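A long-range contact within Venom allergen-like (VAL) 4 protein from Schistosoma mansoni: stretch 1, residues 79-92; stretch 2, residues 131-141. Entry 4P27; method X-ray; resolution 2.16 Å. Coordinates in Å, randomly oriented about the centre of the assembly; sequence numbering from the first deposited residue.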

ATOM      1  N   ALA A  79      -6.261  -1.561  -7.362  1.00 28.91           N
ATOM      2  CA  ALA A  79      -5.655  -2.318  -8.478  1.00 25.20           C
ATOM      3  C   ALA A  79      -6.796  -2.972  -9.281  1.00 32.63           C
ATOM      4  O   ALA A  79      -7.846  -3.319  -8.721  1.00 30.11           O
ATOM      5  N   ASP A  80      -6.635  -3.012 -10.606  1.00 34.41           N
ATOM      6  CA  ASP A  80      -7.692  -3.597 -11.433  1.00 31.27           C
ATOM      7  C   ASP A  80      -6.885  -4.647 -12.166  1.00 35.89           C
ATOM      8  O   ASP A  80      -6.091  -4.286 -12.987  1.00 35.82           O
ATOM      9  N   TYR A  81      -6.962  -5.922 -11.738  1.00 32.84           N
ATOM     10  CA  TYR A  81      -5.925  -6.872 -12.155  1.00 35.02           C
ATOM     11  C   TYR A  81      -6.404  -8.313 -12.116  1.00 34.66           C
ATOM     12  O   TYR A  81      -7.253  -8.691 -11.246  1.00 35.57           O
ATOM     13  N   PRO A  82      -5.826  -9.137 -13.012  1.00 40.28           N
ATOM     14  CA  PRO A  82      -6.416 -10.493 -13.145  1.00 44.29           C
ATOM     15  C   PRO A  82      -6.051 -11.348 -11.897  1.00 44.41           C
ATOM     16  O   PRO A  82      -6.830 -12.192 -11.480  1.00 46.67           O
ATOM     17  N   THR A  83      -4.929 -11.046 -11.245  1.00 39.27           N
ATOM     18  CA  THR A  83      -4.511 -11.764 -10.064  1.00 36.47           C
ATOM     19  C   THR A  83      -4.079 -10.773  -8.937  1.00 41.10           C
ATOM     20  O   THR A  83      -3.640  -9.648  -9.197  1.00 32.48           O
ATOM     21  N   ILE A  84      -4.223 -11.223  -7.699  1.00 35.97           N
ATOM     22  CA  ILE A  84      -3.730 -10.509  -6.536  1.00 38.88           C
ATOM     23  C   ILE A  84      -2.214 -10.297  -6.508  1.00 39.66           C
ATOM     24  O   ILE A  84      -1.728  -9.172  -6.345  1.00 33.20           O
ATOM     25  N   GLU A  85      -1.462 -11.331  -6.814  1.00 39.29           N
ATOM     26  CA  GLU A  85      -0.013 -11.149  -6.838  1.00 38.21           C
ATOM     27  C   GLU A  85       0.438 -10.220  -7.942  1.00 39.97           C
ATOM     28  O   GLU A  85       1.452  -9.533  -7.794  1.00 37.29           O
ATOM     29  N   GLY A  86      -0.267 -10.227  -9.074  1.00 34.48           N
ATOM     30  CA  GLY A  86       0.119  -9.314 -10.103  1.00 37.89           C
ATOM     31  C   GLY A  86      -0.108  -7.880  -9.614  1.00 34.10           C
ATOM     32  O   GLY A  86       0.719  -7.011  -9.853  1.00 38.80           O
ATOM     33  N   ALA A  87      -1.277  -7.647  -9.009  1.00 36.03           N
ATOM     34  CA  ALA A  87      -1.603  -6.342  -8.446  1.00 31.35           C
ATOM     35  C   ALA A  87      -0.466  -5.882  -7.468  1.00 30.03           C
ATOM     36  O   ALA A  87       0.070  -4.765  -7.624  1.00 32.92           O
ATOM     37  N   MET A  88      -0.028  -6.766  -6.557  1.00 29.94           N
ATOM     38  CA  MET A  88       0.919  -6.396  -5.481  1.00 30.92           C
ATOM     39  C   MET A  88       2.214  -5.986  -6.129  1.00 35.58           C
ATOM     40  O   MET A  88       2.838  -4.988  -5.741  1.00 34.52           O
ATOM     41  N   LYS A  89       2.598  -6.740  -7.158  1.00 37.58           N
ATOM     42  CA  LYS A  89       3.854  -6.546  -7.827  1.00 36.29           C
ATOM     43  C   LYS A  89       3.820  -5.264  -8.673  1.00 35.61           C
ATOM     44  O   LYS A  89       4.804  -4.535  -8.760  1.00 30.77           O
ATOM     45  N   ASP A  90       2.693  -5.014  -9.323  1.00 29.29           N
ATOM     46  CA  ASP A  90       2.515  -3.743  -9.979  1.00 36.23           C
ATOM     47  C   ASP A  90       2.670  -2.518  -9.016  1.00 39.76           C
ATOM     48  O   ASP A  90       3.345  -1.507  -9.331  1.00 35.91           O
ATOM     49  N   TRP A  91       2.022  -2.582  -7.856  1.00 34.90           N
ATOM     50  CA  TRP A  91       2.174  -1.487  -6.895  1.00 32.00           C
ATOM     51  C   TRP A  91       3.650  -1.354  -6.493  1.00 29.34           C
ATOM     52  O   TRP A  91       4.222  -0.248  -6.473  1.00 27.23           O
ATOM     53  N   LEU A  92       4.272  -2.465  -6.110  1.00 26.05           N
ATOM     54  CA  LEU A  92       5.679  -2.426  -5.666  1.00 29.81           C
ATOM     55  C   LEU A  92       6.653  -1.780  -6.695  1.00 35.19           C
ATOM     56  O   LEU A  92       7.491  -0.938  -6.358  1.00 32.63           O
ATOM     57  N   GLY A 131     -15.944  -9.820 -13.119  1.00 43.04           N
ATOM     58  CA  GLY A 131     -15.616 -10.267 -14.466  1.00 37.08           C
ATOM     59  C   GLY A 131     -14.277 -10.909 -14.455  1.00 39.87           C
ATOM     60  O   GLY A 131     -13.974 -11.695 -13.547  1.00 52.74           O
ATOM     61  N   LYS A 132     -13.502 -10.591 -15.477  1.00 37.61           N
ATOM     62  CA  LYS A 132     -12.243 -11.185 -15.733  1.00 41.44           C
ATOM     63  C   LYS A 132     -11.283 -10.830 -14.553  1.00 54.33           C
ATOM     64  O   LYS A 132     -10.564 -11.698 -14.053  1.00 53.22           O
ATOM     65  N   ASN A 133     -11.324  -9.565 -14.090  1.00 38.08           N
ATOM     66  CA  ASN A 133     -10.401  -9.030 -13.062  1.00 36.30           C
ATOM     67  C   ASN A 133     -10.977  -8.870 -11.644  1.00 34.61           C
ATOM     68  O   ASN A 133     -12.230  -8.877 -11.431  1.00 37.98           O
ATOM     69  N   TYR A 134     -10.052  -8.687 -10.688  1.00 35.33           N
ATOM     70  CA  TYR A 134     -10.377  -8.263  -9.320  1.00 34.58           C
ATOM     71  C   TYR A 134     -10.313  -6.736  -9.378  1.00 32.88           C
ATOM     72  O   TYR A 134      -9.470  -6.188 -10.058  1.00 33.05           O
ATOM     73  N   LEU A 135     -11.234  -6.085  -8.677  1.00 31.20           N
ATOM     74  CA  LEU A 135     -11.014  -4.800  -8.046  1.00 30.72           C
ATOM     75  C   LEU A 135     -10.435  -5.073  -6.627  1.00 31.53           C
ATOM     76  O   LEU A 135     -11.093  -5.681  -5.802  1.00 30.31           O
ATOM     77  N   ILE A 136      -9.164  -4.725  -6.417  1.00 31.95           N
ATOM     78  CA  ILE A 136      -8.524  -4.782  -5.087  1.00 28.89           C
ATOM     79  C   ILE A 136      -8.373  -3.360  -4.458  1.00 35.11           C
ATOM     80  O   ILE A 136      -7.916  -2.428  -5.160  1.00 28.65           O
ATOM     81  N   VAL A 137      -8.860  -3.201  -3.208  1.00 26.18           N
ATOM     82  CA  VAL A 137      -8.838  -1.948  -2.448  1.00 24.68           C
ATOM     83  C   VAL A 137      -8.021  -2.276  -1.205  1.00 28.37           C
ATOM     84  O   VAL A 137      -8.397  -3.211  -0.514  1.00 26.89           O
ATOM     85  N   CYS A 138      -6.893  -1.570  -0.969  1.00 25.90           N
ATOM     86  CA  CYS A 138      -6.210  -1.564   0.368  1.00 26.61           C
ATOM     87  C   CYS A 138      -6.368  -0.211   0.966  1.00 25.40           C
ATOM     88  O   CYS A 138      -6.147   0.796   0.252  1.00 25.49           O
ATOM     89  N   ASN A 139      -6.818  -0.212   2.222  1.00 25.31           N
ATOM     90  CA  ASN A 139      -6.899   0.981   3.065  1.00 24.90           C
ATOM     91  C   ASN A 139      -5.800   0.938   4.076  1.00 27.38           C
ATOM     92  O   ASN A 139      -5.431  -0.144   4.573  1.00 25.29           O
ATOM     93  N   TYR A 140      -5.246   2.126   4.347  1.00 25.04           N
ATOM     94  CA  TYR A 140      -4.090   2.272   5.225  1.00 23.51           C
ATOM     95  C   TYR A 140      -4.414   3.464   6.225  1.00 26.79           C
ATOM     96  O   TYR A 140      -4.992   4.448   5.834  1.00 22.96           O
ATOM     97  N   ALA A 141      -4.004   3.336   7.489  1.00 26.72           N
ATOM     98  CA  ALA A 141      -4.197   4.379   8.537  1.00 30.35           C
ATOM     99  C   ALA A 141      -2.883   4.509   9.324  1.00 27.72           C
ATOM    100  O   ALA A 141      -2.394   3.525   9.835  1.00 25.30           O
TER

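Strand 79-81 pairs antiparallel with the strand of stretch 2 (166° between directions), and helix 84-92 then turns back over the face carrying A79, Y81, Y134 and I136. I136 is the main bump on that face, with 111 Å² covered by the other stretch. Its chi1 m, chi2 t rotamer sends CD1 into a hollow floored by A87, whose CB points toward the strand and lies 3.4 Å from I136 CD1; I84 CG1 (4.1 Å) and A79 CB (4.3 Å) also border I136 CD1. The other branch, I136 CG2, meets W91 CH2 at 4.2 Å and M88 CE at 4.4 Å.

W91 (chi1 m), its CA-to-CB bond pointing toward the strand, reaches its indole across to it. C138 SG, 3.7 Å from W91 CH2, sits at the ring edge, 88° off the normal of the six-membered ring; that cysteine is covalently bonded elsewhere in the structure. Beyond it, Y140 OH comes within 3.5 Å of W91 CZ3. At the other end, Y134 (m) presents one ring face to I84 CG1, which is 4.2 Å from Y134 CD2.

On the opposite face lie D80 and L135; the polar contacts gather near the turn. N133 (m) donates a weak hydrogen bond from ND2 to D80 OD1 (3.4 Å), while N133 OD1 accepts from K132 NZ (2.8 Å) and packs 3.4 Å from P82 CB.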

ATOM      1  CB  ALA A  79      -4.644  -3.335  -8.011  1.00 27.75           C
ATOM      2  CB  ASP A  80      -8.288  -2.565 -12.411  1.00 33.01           C
ATOM      3  CG  ASP A  80      -9.277  -3.234 -13.465  1.00 42.31           C
ATOM      4  OD1 ASP A  80      -9.634  -4.449 -13.309  1.00 43.44           O
ATOM      5  OD2 ASP A  80      -9.748  -2.509 -14.385  1.00 35.95           O
ATOM      6  CB  TYR A  81      -4.730  -6.833 -11.208  1.00 38.98           C
ATOM      7  CG  TYR A  81      -3.508  -6.371 -11.841  1.00 41.70           C
ATOM      8  CD1 TYR A  81      -3.313  -4.994 -11.998  1.00 46.58           C
ATOM      9  CD2 TYR A  81      -2.528  -7.261 -12.262  1.00 42.93           C
ATOM     10  CE1 TYR A  81      -2.182  -4.491 -12.539  1.00 47.66           C
ATOM     11  CE2 TYR A  81      -1.378  -6.761 -12.862  1.00 47.98           C
ATOM     12  CZ  TYR A  81      -1.240  -5.366 -12.981  1.00 49.08           C
ATOM     13  OH  TYR A  81      -0.172  -4.739 -13.531  1.00 69.75           O
ATOM     14  CB  PRO A  82      -5.821 -11.021 -14.472  1.00 45.08           C
ATOM     15  CG  PRO A  82      -4.540 -10.255 -14.648  1.00 46.88           C
ATOM     16  CD  PRO A  82      -4.766  -8.881 -14.015  1.00 44.52           C
ATOM     17  CB  THR A  83      -3.368 -12.744 -10.384  1.00 36.80           C
ATOM     18  OG1 THR A  83      -2.198 -11.989 -10.645  1.00 38.98           O
ATOM     19  CG2 THR A  83      -3.639 -13.641 -11.751  1.00 33.45           C
ATOM     20  CB  ILE A  84      -4.321 -11.200  -5.352  1.00 37.33           C
ATOM     21  CG1 ILE A  84      -5.839 -10.996  -5.434  1.00 39.63           C
ATOM     22  CG2 ILE A  84      -3.655 -10.816  -4.047  1.00 37.56           C
ATOM     23  CD1 ILE A  84      -6.426 -10.969  -4.058  1.00 50.25           C
ATOM     24  CB  GLU A  85       0.766 -12.515  -6.932  1.00 41.01           C
ATOM     25  CG  GLU A  85       0.548 -13.482  -5.736  1.00 49.53           C
ATOM     26  CD  GLU A  85       1.056 -13.005  -4.354  1.00 57.39           C
ATOM     27  OE1 GLU A  85       2.187 -12.492  -4.239  1.00 68.25           O
ATOM     28  OE2 GLU A  85       0.336 -13.164  -3.342  1.00 53.78           O
ATOM     29  CB  ALA A  87      -2.927  -6.419  -7.749  1.00 29.82           C
ATOM     30  CB  MET A  88       1.199  -7.533  -4.484  1.00 28.31           C
ATOM     31  CG  MET A  88       0.051  -7.978  -3.571  1.00 31.28           C
ATOM     32  SD  MET A  88      -0.687  -6.513  -2.768  1.00 32.94           S
ATOM     33  CE  MET A  88      -2.123  -6.037  -3.740  1.00 29.25           C
ATOM     34  CB  LYS A  89       4.103  -7.724  -8.761  1.00 39.57           C
ATOM     35  CG  LYS A  89       5.578  -7.899  -9.036  1.00 58.92           C
ATOM     36  CD  LYS A  89       5.899  -8.407 -10.445  1.00 65.67           C
ATOM     37  CE  LYS A  89       7.375  -8.825 -10.461  1.00 69.67           C
ATOM     38  NZ  LYS A  89       7.748  -9.801 -11.521  1.00 83.52           N
ATOM     39  CB  ASP A  90       1.150  -3.715 -10.619  1.00 36.72           C
ATOM     40  CG  ASP A  90       0.878  -2.423 -11.318  1.00 47.36           C
ATOM     41  OD1 ASP A  90       1.662  -2.074 -12.192  1.00 58.13           O
ATOM     42  OD2 ASP A  90      -0.117  -1.732 -11.025  1.00 54.85           O
ATOM     43  CB  TRP A  91       1.343  -1.780  -5.626  1.00 29.15           C
ATOM     44  CG  TRP A  91      -0.115  -1.681  -5.801  1.00 21.97           C
ATOM     45  CD1 TRP A  91      -0.791  -1.269  -6.889  1.00 25.48           C
ATOM     46  CD2 TRP A  91      -1.089  -2.043  -4.808  1.00 22.93           C
ATOM     47  NE1 TRP A  91      -2.194  -1.360  -6.655  1.00 24.52           N
ATOM     48  CE2 TRP A  91      -2.357  -1.823  -5.353  1.00 23.52           C
ATOM     49  CE3 TRP A  91      -0.988  -2.507  -3.458  1.00 21.49           C
ATOM     50  CZ2 TRP A  91      -3.526  -2.081  -4.632  1.00 25.65           C
ATOM     51  CZ3 TRP A  91      -2.137  -2.763  -2.794  1.00 23.47           C
ATOM     52  CH2 TRP A  91      -3.383  -2.576  -3.367  1.00 23.76           C
ATOM     53  CB  LEU A  92       6.134  -3.882  -5.288  1.00 30.21           C
ATOM     54  CG  LEU A  92       7.670  -4.053  -5.128  1.00 31.30           C
ATOM     55  CD1 LEU A  92       8.188  -3.246  -3.946  1.00 32.01           C
ATOM     56  CD2 LEU A  92       8.034  -5.538  -4.932  1.00 32.98           C
ATOM     57  CB  LYS A 132     -11.736 -10.606 -17.052  1.00 44.37           C
ATOM     58  CG  LYS A 132     -10.377 -11.147 -17.480  1.00 56.16           C
ATOM     59  CD  LYS A 132     -10.003 -10.689 -18.898  1.00 66.40           C
ATOM     60  CE  LYS A 132      -8.836  -9.691 -18.921  1.00 72.32           C
ATOM     61  NZ  LYS A 132      -7.896  -9.791 -17.740  1.00 67.31           N
ATOM     62  CB  ASN A 133      -9.857  -7.708 -13.598  1.00 44.64           C
ATOM     63  CG  ASN A 133      -8.921  -7.937 -14.787  1.00 50.77           C
ATOM     64  OD1 ASN A 133      -8.569  -9.065 -15.100  1.00 56.10           O
ATOM     65  ND2 ASN A 133      -8.487  -6.882 -15.401  1.00 52.42           N
ATOM     66  CB  TYR A 134      -9.276  -8.786  -8.398  1.00 39.40           C
ATOM     67  CG  TYR A 134      -9.393 -10.269  -8.110  1.00 41.40           C
ATOM     68  CD1 TYR A 134     -10.431 -10.747  -7.305  1.00 41.59           C
ATOM     69  CD2 TYR A 134      -8.497 -11.183  -8.660  1.00 34.13           C
ATOM     70  CE1 TYR A 134     -10.542 -12.094  -7.036  1.00 39.89           C
ATOM     71  CE2 TYR A 134      -8.586 -12.532  -8.365  1.00 36.37           C
ATOM     72  CZ  TYR A 134      -9.607 -12.977  -7.601  1.00 41.08           C
ATOM     73  OH  TYR A 134      -9.735 -14.306  -7.319  1.00 49.19           O
ATOM     74  CB  LEU A 135     -12.330  -4.056  -7.964  1.00 27.07           C
ATOM     75  CG  LEU A 135     -12.160  -2.623  -7.367  1.00 30.30           C
ATOM     76  CD1 LEU A 135     -11.063  -1.807  -8.054  1.00 29.15           C
ATOM     77  CD2 LEU A 135     -13.445  -1.911  -7.607  1.00 31.55           C
ATOM     78  CB  ILE A 136      -7.157  -5.380  -5.249  1.00 27.76           C
ATOM     79  CG1 ILE A 136      -7.302  -6.741  -5.961  1.00 24.47           C
ATOM     80  CG2 ILE A 136      -6.439  -5.470  -3.889  1.00 25.76           C
ATOM     81  CD1 ILE A 136      -6.028  -7.132  -6.673  1.00 24.42           C
ATOM     82  CB  VAL A 137     -10.233  -1.517  -2.029  1.00 22.73           C
ATOM     83  CG1 VAL A 137     -10.234  -0.196  -1.217  1.00 24.13           C
ATOM     84  CG2 VAL A 137     -11.125  -1.392  -3.291  1.00 23.33           C
ATOM     85  CB  CYS A 138      -4.718  -1.866   0.277  1.00 24.76           C
ATOM     86  SG  CYS A 138      -4.375  -3.627   0.024  1.00 32.37           S
ATOM     87  CB  ASN A 139      -8.232   1.160   3.773  1.00 23.53           C
ATOM     88  CG  ASN A 139      -9.340   1.455   2.811  1.00 25.01           C
ATOM     89  OD1 ASN A 139      -9.114   2.166   1.853  1.00 24.69           O
ATOM     90  ND2 ASN A 139     -10.562   0.867   3.036  1.00 22.14           N
ATOM     91  CB  TYR A 140      -2.876   2.682   4.433  1.00 23.01           C
ATOM     92  CG  TYR A 140      -2.519   1.732   3.305  1.00 26.15           C
ATOM     93  CD1 TYR A 140      -3.129   1.859   2.022  1.00 24.49           C
ATOM     94  CD2 TYR A 140      -1.577   0.668   3.514  1.00 27.69           C
ATOM     95  CE1 TYR A 140      -2.801   0.989   0.969  1.00 20.58           C
ATOM     96  CE2 TYR A 140      -1.234  -0.207   2.435  1.00 22.04           C
ATOM     97  CZ  TYR A 140      -1.885  -0.056   1.202  1.00 22.29           C
ATOM     98  OH  TYR A 140      -1.582  -0.887   0.149  1.00 25.50           O
ATOM     99  CB  ALA A 141      -5.306   3.940   9.496  1.00 31.66           C
TER